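Local coordinates for ABC transporter, substrate binding protein (Aeropyrum pernix, PDB 3EAF) that probably captures a solute outside the cell and hands it to an ABC transporter of the membrane, as periplasmic binding proteins do, at residues D236-Q241 / N287-Q292; S255-P260 / G333-T338; K351-K356 / M366-A371. All coordinates share one frame; numbering follows the deposited sequence.

Interaction 1. Residues D236-Q241 / N287-Q292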
loop_
_atom_site.group_PDB
_atom_site.type_symbol
_atom_site.label_atom_id
_atom_site.label_comp_id
_atom_site.label_asym_id
_atom_site.label_seq_id
_atom_site.Cartn_x
_atom_site.Cartn_y
_atom_site.Cartn_z
ATOM N N ASP A 236 4.280 2.105 -10.898
ATOM C CA ASP A 236 2.904 2.188 -11.416
ATOM C C ASP A 236 2.919 2.559 -12.900
ATOM O O ASP A 236 3.952 2.406 -13.566
ATOM C CB ASP A 236 1.992 3.126 -10.570
ATOM C CG ASP A 236 2.474 4.582 -10.532
ATOM O OD1 ASP A 236 2.761 5.165 -11.601
ATOM O OD2 ASP A 236 2.547 5.162 -9.418
ATOM N N GLU A 237 1.783 3.048 -13.400
ATOM C CA GLU A 237 1.583 3.363 -14.825
ATOM C C GLU A 237 2.596 4.366 -15.389
ATOM O O GLU A 237 2.839 4.386 -16.597
ATOM C CB GLU A 237 0.151 3.877 -15.067
ATOM C CG GLU A 237 -0.958 2.851 -14.786
ATOM C CD GLU A 237 -1.437 2.856 -13.341
ATOM O OE1 GLU A 237 -0.774 3.472 -12.475
ATOM O OE2 GLU A 237 -2.493 2.248 -13.066
ATOM N N ARG A 238 3.178 5.187 -14.509
ATOM C CA ARG A 238 4.158 6.216 -14.900
ATOM C C ARG A 238 5.571 5.666 -15.086
ATOM O O ARG A 238 6.430 6.330 -15.676
ATOM C CB ARG A 238 4.198 7.335 -13.855
ATOM C CG ARG A 238 2.948 8.200 -13.807
ATOM C CD ARG A 238 2.923 9.052 -12.546
ATOM N NE ARG A 238 2.806 8.220 -11.342
ATOM C CZ ARG A 238 2.761 8.685 -10.091
ATOM N NH1 ARG A 238 2.830 9.989 -9.848
ATOM N NH2 ARG A 238 2.648 7.840 -9.078
ATOM N N SER A 239 5.805 4.451 -14.592
ATOM C CA SER A 239 7.152 3.862 -14.541
ATOM C C SER A 239 7.875 3.747 -15.891
ATOM O O SER A 239 9.073 4.008 -15.951
ATOM C CB SER A 239 7.138 2.511 -13.807
ATOM O OG SER A 239 6.864 2.684 -12.426
ATOM N N PRO A 240 7.165 3.354 -16.976
ATOM C CA PRO A 240 7.853 3.327 -18.279
ATOM C C PRO A 240 8.470 4.677 -18.656
ATOM O O PRO A 240 9.610 4.739 -19.121
ATOM C CB PRO A 240 6.738 2.969 -19.264
ATOM C CG PRO A 240 5.695 2.284 -18.446
ATOM C CD PRO A 240 5.768 2.896 -17.081
ATOM N N GLN A 241 7.711 5.744 -18.438
ATOM C CA GLN A 241 8.138 7.101 -18.756
ATOM C C GLN A 241 9.207 7.623 -17.773
ATOM O O GLN A 241 10.161 8.288 -18.180
ATOM C CB GLN A 241 6.914 8.028 -18.803
ATOM C CG GLN A 241 5.819 7.642 -19.854
ATOM C CD GLN A 241 4.955 6.394 -19.503
ATOM O OE1 GLN A 241 4.796 6.015 -18.329
ATOM N NE2 GLN A 241 4.381 5.767 -20.545
ATOM N N ASN A 287 -5.962 5.472 -11.923
ATOM C CA ASN A 287 -4.744 4.670 -11.936
ATOM C C ASN A 287 -4.653 3.836 -10.662
ATOM O O ASN A 287 -5.544 3.901 -9.817
ATOM C CB ASN A 287 -3.512 5.576 -12.103
ATOM C CG ASN A 287 -3.450 6.691 -11.056
ATOM O OD1 ASN A 287 -3.610 6.455 -9.859
ATOM N ND2 ASN A 287 -3.222 7.910 -11.512
ATOM N N LEU A 288 -3.579 3.060 -10.525
ATOM C CA LEU A 288 -3.361 2.233 -9.328
ATOM C C LEU A 288 -3.483 3.004 -7.999
ATOM O O LEU A 288 -4.062 2.501 -7.030
ATOM C CB LEU A 288 -1.994 1.544 -9.407
ATOM C CG LEU A 288 -1.507 0.840 -8.138
ATOM C CD1 LEU A 288 -2.381 -0.379 -7.825
ATOM C CD2 LEU A 288 -0.033 0.462 -8.261
ATOM N N ARG A 289 -2.944 4.221 -7.954
ATOM C CA ARG A 289 -2.956 5.013 -6.713
ATOM C C ARG A 289 -4.380 5.375 -6.317
ATOM O O ARG A 289 -4.747 5.304 -5.144
ATOM C CB ARG A 289 -2.092 6.274 -6.853
ATOM C CG ARG A 289 -0.639 6.020 -7.293
ATOM C CD ARG A 289 -0.030 4.806 -6.587
ATOM N NE ARG A 289 1.283 4.452 -7.122
ATOM C CZ ARG A 289 1.973 3.379 -6.762
ATOM N NH1 ARG A 289 1.477 2.530 -5.867
ATOM N NH2 ARG A 289 3.166 3.157 -7.298
ATOM N N VAL A 290 -5.177 5.747 -7.315
ATOM C CA VAL A 290 -6.608 5.981 -7.143
ATOM C C VAL A 290 -7.306 4.723 -6.607
ATOM O O VAL A 290 -8.111 4.807 -5.678
ATOM C CB VAL A 290 -7.260 6.480 -8.463
ATOM C CG1 VAL A 290 -8.775 6.676 -8.302
ATOM C CG2 VAL A 290 -6.607 7.787 -8.920
ATOM N N VAL A 291 -6.980 3.563 -7.171
ATOM C CA VAL A 291 -7.518 2.299 -6.668
ATOM C C VAL A 291 -7.174 2.101 -5.181
ATOM O O VAL A 291 -8.032 1.731 -4.387
ATOM C CB VAL A 291 -7.024 1.086 -7.501
ATOM C CG1 VAL A 291 -7.540 -0.224 -6.911
ATOM C CG2 VAL A 291 -7.450 1.225 -8.967
ATOM N N GLN A 292 -5.925 2.374 -4.812
ATOM C CA GLN A 292 -5.448 2.142 -3.446
ATOM C C GLN A 292 -6.210 2.969 -2.423
ATOM O O GLN A 292 -6.511 2.482 -1.322
ATOM C CB GLN A 292 -3.934 2.384 -3.343
ATOM C CG GLN A 292 -3.130 1.339 -4.108
ATOM C CD GLN A 292 -1.640 1.513 -3.990
ATOM O OE1 GLN A 292 -1.016 2.116 -4.849
ATOM N NE2 GLN A 292 -1.058 0.970 -2.931
#

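Interaction 2. Residues S255-P260 / G333-T338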
loop_
_atom_site.group_PDB
_atom_site.type_symbol
_atom_site.label_atom_id
_atom_site.label_comp_id
_atom_site.label_asym_id
_atom_site.label_seq_id
_atom_site.Cartn_x
_atom_site.Cartn_y
_atom_site.Cartn_z
ATOM N N SER A 255 2.047 -5.385 -6.749
ATOM C CA SER A 255 0.785 -4.751 -6.391
ATOM C C SER A 255 -0.214 -5.796 -5.929
ATOM O O SER A 255 -0.463 -6.767 -6.646
ATOM C CB SER A 255 0.205 -3.960 -7.566
ATOM O OG SER A 255 -1.044 -3.394 -7.212
ATOM N N PRO A 256 -0.782 -5.614 -4.724
ATOM C CA PRO A 256 -1.899 -6.455 -4.267
ATOM C C PRO A 256 -3.214 -6.196 -5.025
ATOM O O PRO A 256 -4.167 -6.985 -4.906
ATOM C CB PRO A 256 -2.057 -6.062 -2.789
ATOM C CG PRO A 256 -0.789 -5.320 -2.431
ATOM C CD PRO A 256 -0.387 -4.634 -3.698
ATOM N N PHE A 257 -3.245 -5.118 -5.812
ATOM C CA PHE A 257 -4.463 -4.637 -6.466
ATOM C C PHE A 257 -4.254 -4.611 -7.970
ATOM O O PHE A 257 -3.190 -4.194 -8.447
ATOM C CB PHE A 257 -4.807 -3.213 -5.992
ATOM C CG PHE A 257 -4.555 -2.984 -4.522
ATOM C CD1 PHE A 257 -5.508 -3.346 -3.577
ATOM C CD2 PHE A 257 -3.359 -2.421 -4.088
ATOM C CE1 PHE A 257 -5.282 -3.154 -2.228
ATOM C CE2 PHE A 257 -3.123 -2.217 -2.735
ATOM C CZ PHE A 257 -4.084 -2.592 -1.802
ATOM N N ILE A 258 -5.273 -5.045 -8.712
ATOM C CA ILE A 258 -5.249 -4.992 -10.172
ATOM C C ILE A 258 -5.217 -3.534 -10.656
ATOM O O ILE A 258 -5.885 -2.669 -10.078
ATOM C CB ILE A 258 -6.451 -5.789 -10.783
ATOM C CG1 ILE A 258 -6.180 -6.187 -12.241
ATOM C CG2 ILE A 258 -7.777 -5.018 -10.654
ATOM C CD1 ILE A 258 -4.994 -7.145 -12.434
ATOM N N TYR A 259 -4.403 -3.254 -11.672
ATOM C CA TYR A 259 -4.361 -1.922 -12.276
ATOM C C TYR A 259 -5.620 -1.750 -13.113
ATOM O O TYR A 259 -6.106 -2.733 -13.686
ATOM C CB TYR A 259 -3.172 -1.770 -13.225
ATOM C CG TYR A 259 -1.789 -1.657 -12.620
ATOM C CD1 TYR A 259 -1.497 -2.156 -11.348
ATOM C CD2 TYR A 259 -0.753 -1.083 -13.358
ATOM C CE1 TYR A 259 -0.206 -2.066 -10.821
ATOM C CE2 TYR A 259 0.526 -0.987 -12.847
ATOM C CZ TYR A 259 0.796 -1.478 -11.580
ATOM O OH TYR A 259 2.069 -1.375 -11.097
ATOM N N PRO A 260 -6.151 -0.509 -13.204
ATOM C CA PRO A 260 -7.287 -0.285 -14.115
ATOM C C PRO A 260 -7.058 -0.813 -15.550
ATOM O O PRO A 260 -7.975 -1.383 -16.132
ATOM C CB PRO A 260 -7.452 1.242 -14.105
ATOM C CG PRO A 260 -6.949 1.656 -12.759
ATOM C CD PRO A 260 -5.776 0.724 -12.483
ATOM N N GLY A 333 -13.415 -7.716 -6.655
ATOM C CA GLY A 333 -12.362 -8.512 -7.282
ATOM C C GLY A 333 -11.110 -7.730 -7.643
ATOM O O GLY A 333 -10.360 -8.137 -8.528
ATOM N N ILE A 334 -10.885 -6.608 -6.960
ATOM C CA ILE A 334 -9.700 -5.782 -7.201
ATOM C C ILE A 334 -8.448 -6.389 -6.576
ATOM O O ILE A 334 -7.365 -6.341 -7.173
ATOM C CB ILE A 334 -9.878 -4.341 -6.649
ATOM C CG1 ILE A 334 -10.883 -3.550 -7.502
ATOM C CG2 ILE A 334 -8.526 -3.618 -6.563
ATOM C CD1 ILE A 334 -11.260 -2.178 -6.893
ATOM N N THR A 335 -8.601 -6.944 -5.373
ATOM C CA THR A 335 -7.470 -7.509 -4.627
ATOM C C THR A 335 -7.104 -8.905 -5.154
ATOM O O THR A 335 -7.952 -9.602 -5.732
ATOM C CB THR A 335 -7.723 -7.524 -3.089
ATOM O OG1 THR A 335 -8.896 -8.291 -2.781
ATOM C CG2 THR A 335 -7.908 -6.101 -2.556
ATOM N N ALA A 336 -5.840 -9.296 -4.961
ATOM C CA ALA A 336 -5.315 -10.572 -5.470
ATOM C C ALA A 336 -5.931 -11.789 -4.786
ATOM O O ALA A 336 -5.907 -12.887 -5.332
ATOM C CB ALA A 336 -3.778 -10.611 -5.361
ATOM N N ASP A 337 -6.482 -11.583 -3.593
ATOM C CA ASP A 337 -7.210 -12.620 -2.864
ATOM C C ASP A 337 -8.253 -11.895 -2.006
ATOM O O ASP A 337 -8.142 -10.681 -1.776
ATOM C CB ASP A 337 -6.234 -13.428 -1.997
ATOM C CG ASP A 337 -6.788 -14.796 -1.551
ATOM O OD1 ASP A 337 -7.974 -15.115 -1.798
ATOM O OD2 ASP A 337 -6.013 -15.558 -0.937
ATOM N N THR A 338 -9.280 -12.615 -1.561
ATOM C CA THR A 338 -10.277 -12.034 -0.671
ATOM C C THR A 338 -9.687 -11.739 0.710
ATOM O O THR A 338 -8.643 -12.291 1.091
ATOM C CB THR A 338 -11.516 -12.935 -0.512
ATOM O OG1 THR A 338 -11.096 -14.255 -0.145
ATOM C CG2 THR A 338 -12.331 -12.979 -1.815
#

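Interaction 3. Residues K351-K356 / M366-A371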
loop_
_atom_site.group_PDB
_atom_site.type_symbol
_atom_site.label_atom_id
_atom_site.label_comp_id
_atom_site.label_asym_id
_atom_site.label_seq_id
_atom_site.Cartn_x
_atom_site.Cartn_y
_atom_site.Cartn_z
ATOM N N LYS A 351 -1.090 -13.267 -1.258
ATOM C CA LYS A 351 -0.602 -13.191 -2.637
ATOM C C LYS A 351 -0.682 -11.785 -3.238
ATOM O O LYS A 351 -1.407 -10.925 -2.741
ATOM C CB LYS A 351 -1.267 -14.239 -3.535
ATOM C CG LYS A 351 -2.744 -14.052 -3.791
ATOM C CD LYS A 351 -3.273 -15.208 -4.658
ATOM C CE LYS A 351 -3.419 -16.499 -3.857
ATOM N NZ LYS A 351 -4.161 -17.548 -4.642
ATOM N N VAL A 352 0.103 -11.566 -4.289
ATOM C CA VAL A 352 0.179 -10.278 -4.973
ATOM C C VAL A 352 0.224 -10.465 -6.479
ATOM O O VAL A 352 0.531 -11.556 -6.961
ATOM C CB VAL A 352 1.429 -9.459 -4.547
ATOM C CG1 VAL A 352 1.324 -9.038 -3.093
ATOM C CG2 VAL A 352 2.732 -10.231 -4.820
ATOM N N PHE A 353 -0.106 -9.405 -7.213
ATOM C CA PHE A 353 0.157 -9.357 -8.648
ATOM C C PHE A 353 1.583 -8.870 -8.866
ATOM O O PHE A 353 2.103 -8.088 -8.077
ATOM C CB PHE A 353 -0.810 -8.414 -9.369
ATOM C CG PHE A 353 -2.261 -8.806 -9.250
ATOM C CD1 PHE A 353 -2.776 -9.872 -9.991
ATOM C CD2 PHE A 353 -3.120 -8.088 -8.421
ATOM C CE1 PHE A 353 -4.136 -10.222 -9.899
ATOM C CE2 PHE A 353 -4.477 -8.429 -8.316
ATOM C CZ PHE A 353 -4.980 -9.506 -9.054
ATOM N N ILE A 354 2.212 -9.341 -9.936
ATOM C CA ILE A 354 3.503 -8.823 -10.357
ATOM C C ILE A 354 3.332 -8.217 -11.737
ATOM O O ILE A 354 2.714 -8.824 -12.620
ATOM C CB ILE A 354 4.603 -9.928 -10.380
ATOM C CG1 ILE A 354 4.833 -10.518 -8.972
ATOM C CG2 ILE A 354 5.902 -9.394 -11.013
ATOM C CD1 ILE A 354 5.466 -9.574 -7.952
ATOM N N ILE A 355 3.888 -7.024 -11.920
ATOM C CA ILE A 355 3.761 -6.287 -13.168
ATOM C C ILE A 355 5.149 -6.042 -13.731
ATOM O O ILE A 355 6.058 -5.630 -13.002
ATOM C CB ILE A 355 3.000 -4.931 -12.967
ATOM C CG1 ILE A 355 1.591 -5.175 -12.410
ATOM C CG2 ILE A 355 2.924 -4.125 -14.260
ATOM C CD1 ILE A 355 1.551 -5.242 -10.888
ATOM N N LYS A 356 5.307 -6.307 -15.024
ATOM C CA LYS A 356 6.581 -6.109 -15.696
ATOM C C LYS A 356 6.588 -4.853 -16.556
ATOM O O LYS A 356 5.632 -4.580 -17.283
ATOM C CB LYS A 356 6.911 -7.315 -16.578
ATOM C CG LYS A 356 8.268 -7.237 -17.275
ATOM C CD LYS A 356 8.453 -8.432 -18.180
ATOM C CE LYS A 356 9.803 -8.435 -18.865
ATOM N NZ LYS A 356 9.861 -9.570 -19.847
HETATM N N MSE A 366 2.222 -10.190 -15.073
HETATM C CA MSE A 366 2.825 -11.519 -14.923
HETATM C C MSE A 366 1.876 -12.550 -14.321
HETATM O O MSE A 366 1.974 -13.737 -14.643
HETATM C CB MSE A 366 4.110 -11.468 -14.079
HETATM C CG MSE A 366 5.233 -10.618 -14.657
HETATM SE SE MSE A 366 5.884 -11.232 -16.396
HETATM C CE MSE A 366 4.690 -10.269 -17.599
ATOM N N GLY A 367 0.974 -12.104 -13.442
ATOM C CA GLY A 367 0.068 -13.007 -12.724
ATOM C C GLY A 367 0.126 -12.842 -11.212
ATOM O O GLY A 367 0.656 -11.845 -10.709
ATOM N N LYS A 368 -0.427 -13.820 -10.493
ATOM C CA LYS A 368 -0.449 -13.814 -9.025
ATOM C C LYS A 368 0.657 -14.697 -8.464
ATOM O O LYS A 368 0.846 -15.838 -8.911
ATOM C CB LYS A 368 -1.788 -14.311 -8.477
ATOM C CG LYS A 368 -2.985 -13.475 -8.827
ATOM C CD LYS A 368 -4.254 -14.153 -8.356
ATOM C CE LYS A 368 -5.456 -13.280 -8.632
ATOM N NZ LYS A 368 -6.716 -13.933 -8.184
ATOM N N PHE A 369 1.376 -14.167 -7.480
ATOM C CA PHE A 369 2.496 -14.874 -6.859
ATOM C C PHE A 369 2.472 -14.757 -5.346
ATOM O O PHE A 369 1.974 -13.775 -4.796
ATOM C CB PHE A 369 3.822 -14.376 -7.441
ATOM C CG PHE A 369 3.970 -14.659 -8.910
ATOM C CD1 PHE A 369 4.458 -15.888 -9.349
ATOM C CD2 PHE A 369 3.599 -13.708 -9.856
ATOM C CE1 PHE A 369 4.581 -16.160 -10.710
ATOM C CE2 PHE A 369 3.715 -13.970 -11.223
ATOM C CZ PHE A 369 4.209 -15.198 -11.649
ATOM N N GLU A 370 2.998 -15.778 -4.680
ATOM C CA GLU A 370 2.971 -15.857 -3.225
ATOM C C GLU A 370 4.263 -16.475 -2.710
ATOM O O GLU A 370 4.792 -17.409 -3.311
ATOM C CB GLU A 370 1.774 -16.701 -2.772
ATOM C CG GLU A 370 1.362 -16.508 -1.322
ATOM C CD GLU A 370 0.238 -17.439 -0.896
ATOM O OE1 GLU A 370 -0.489 -17.950 -1.774
ATOM O OE2 GLU A 370 0.074 -17.663 0.323
ATOM N N ALA A 371 4.763 -15.948 -1.598
ATOM C CA ALA A 371 5.920 -16.524 -0.915
ATOM C C ALA A 371 5.583 -17.933 -0.406
ATOM O O ALA A 371 4.409 -18.215 -0.127
ATOM C CB ALA A 371 6.345 -15.628 0.236
#

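Interaction 1. Residues D236-Q241 / N287-Q292
Two arginines from separate segments converge on one carboxylate, and a single oxygen, Asp236 OD2, takes three of their N-H groups. Asp236 CG stands between the backbone N and the carbonyl carbon (chi1 61°), which sets the carboxylate where both arginines meet it. Arg289 grips it side-on with both nitrogens on that one oxygen: NE at 2.7 Å from Asp236 OD2 and NH2 at 3.0 Å, both on the anti side, with the guanidinium plane turned 72° from the carboxylate. The syn lone pair of Asp236 OD2 goes to Arg238 NH2, while Arg238 NE and the backbone N of Arg238 share Asp236 OD1. The carboxylate lies at the edge of the Arg238 guanidinium, in its plane. Arg238 NH2 and Arg289 NE consequently stand only 4.1 Å apart, like charges that the shared carboxylate probably offsets. An alanine at Asp236 would probably leave the two guanidinium groups without their common counter-charge, and would uncap the backbone N of Arg238.

Beside this network Glu237 reaches the other segment, where its OE2 accepts from Leu288 N at 2.9 Å. That amide belongs to the first turn of helix 288-304, whose N-cap, Asn287, bonds Val290 N through OD1. Asp236 and Ser239 form a capping box ahead of helix 239-243. Helix 209-222 supplies Ile209 against Asp236 and Arg238, and helix 18-38 sets Val20 against both arginines.

Interaction 2. Residues S255-P260 / G333-T338
The Phe257 ring has Pro256 CB over the centre of one face, 3.9 Å above its plane, and Ile334 CG2 at its edge, near the plane; Thr335 CG2 comes in obliquely, 3.8 Å from Phe257 CD1. The Tyr259 ring carries Ser255 CB and Phe257 O at its edge. The Phe257 contacts flank a single beta bridge, Phe257 with Thr335, that ties the loop after strand 251-255 to the loop before strand 352-357 in a fold of the periplasmic-binding-protein family. The evidence for the bridge is a pair of backbone bonds on either side of it: Ile258 N to Ile334 O, 2.9 Å and nearly straight at 168°, and Ala336 N to Pro256 O, also 2.9 Å but more bent at 134°. Both carbonyls take a further CA-H...O contact, Ile334 O from Phe257 CA and Pro256 O from Thr335 CA.

Side chains fill in around the bridge. Ile334 CG2 lies anti to the backbone N (CG1 is at chi1 -71°), and it reaches Phe257 CB at 3.8 Å. Ile258 CG2 touches Ile334 O at 3.7 Å. Helix 288-304 covers Ile334 through Val291 and Val295, and Ile258 packs on Phe353 of strand 352-357. All six touching residues are buried. Ser255 OG donates to Phe257 O on a lone pair of that oxygen. Thr335 is close in sequence to the magnesium ligands Asp340 and Tyr341, its side chain about 8 Å from that of Tyr341. While the CG2 branch of Thr335 meets the ring, the other branch, Thr335 OG1, donates to Asp337 O at 2.7 Å, from above the carbonyl plane.

Interaction 3. Residues K351-K356 / M366-A371
Phe353 and Lys368 lie side by side and point the same way, a non-hydrogen-bonded pair in the antiparallel beta hairpin of strands 352-357 and 363-369. Lys368 starts with CG anti to its carbonyl carbon (chi1 -63°) and runs extended beyond it, which carries the aliphatic chain beside the ring: Lys368 CE is 3.6 Å from Phe353 CE1, and CG meets the same ring atom. Its NZ makes a hydrogen bond with Ala336 O, outside the hairpin. Lys351 CD touches Lys368 CD at 4.0 Å; the two chains slant across each other.

Among the residues of the other face, the Ile354 and Phe369 side chains cross at about a right angle, Ile354 CG1 lying 3.5 Å from Phe369 CD2, while the CG2 branch of Ile354 packs on the CG of selenomethionine Met366. The Met366 chain folds at chi2 and chi3, and its CE comes 3.8 Å from Lys356 CB. Phe134 of helix 124-139 covers this side and meets the Phe369 ring edge-to-face.

The backbone is held by Val352 and Phe369, whose reciprocal N-H...O bonds are both near 165°. Gly367 has positive phi, with backbone angles at which a CB would be jammed against the carbonyl oxygen of Met366. Just past strand 363-369, Glu370 forms a salt bridge through OE2 with Arg350, and its OE1 lies 3.9 Å from Lys351 CE, an atom placed there by the bend of the lysine chain at chi3 (75°).

Overall arrangement
Interactions 1 and 2 have centres 13 Å apart and interlock along the chain, since their segments alternate. They touch where Leu288 CD2 meets Tyr259 CE1 at 3.6 Å and where Val291 CG1 meets Ile334 CG2, also at 3.6 Å. Interactions 2 and 3, with centres 10 Å apart, join through a probable hydrogen bond between Ser255 O and Phe353 N (2.7 Å), where strand 251-255 runs antiparallel to strand 352-357. Interactions 1 and 3 do not touch (nearest atoms about 6 Å apart). Interaction 2 thus links the other two. Interactions 1 and 3 lie away from the magnesium site of Glu325, Asp340 and Tyr341; interaction 2 comes nearer, its Thr335 side chain about 10 Å from that of Asp340.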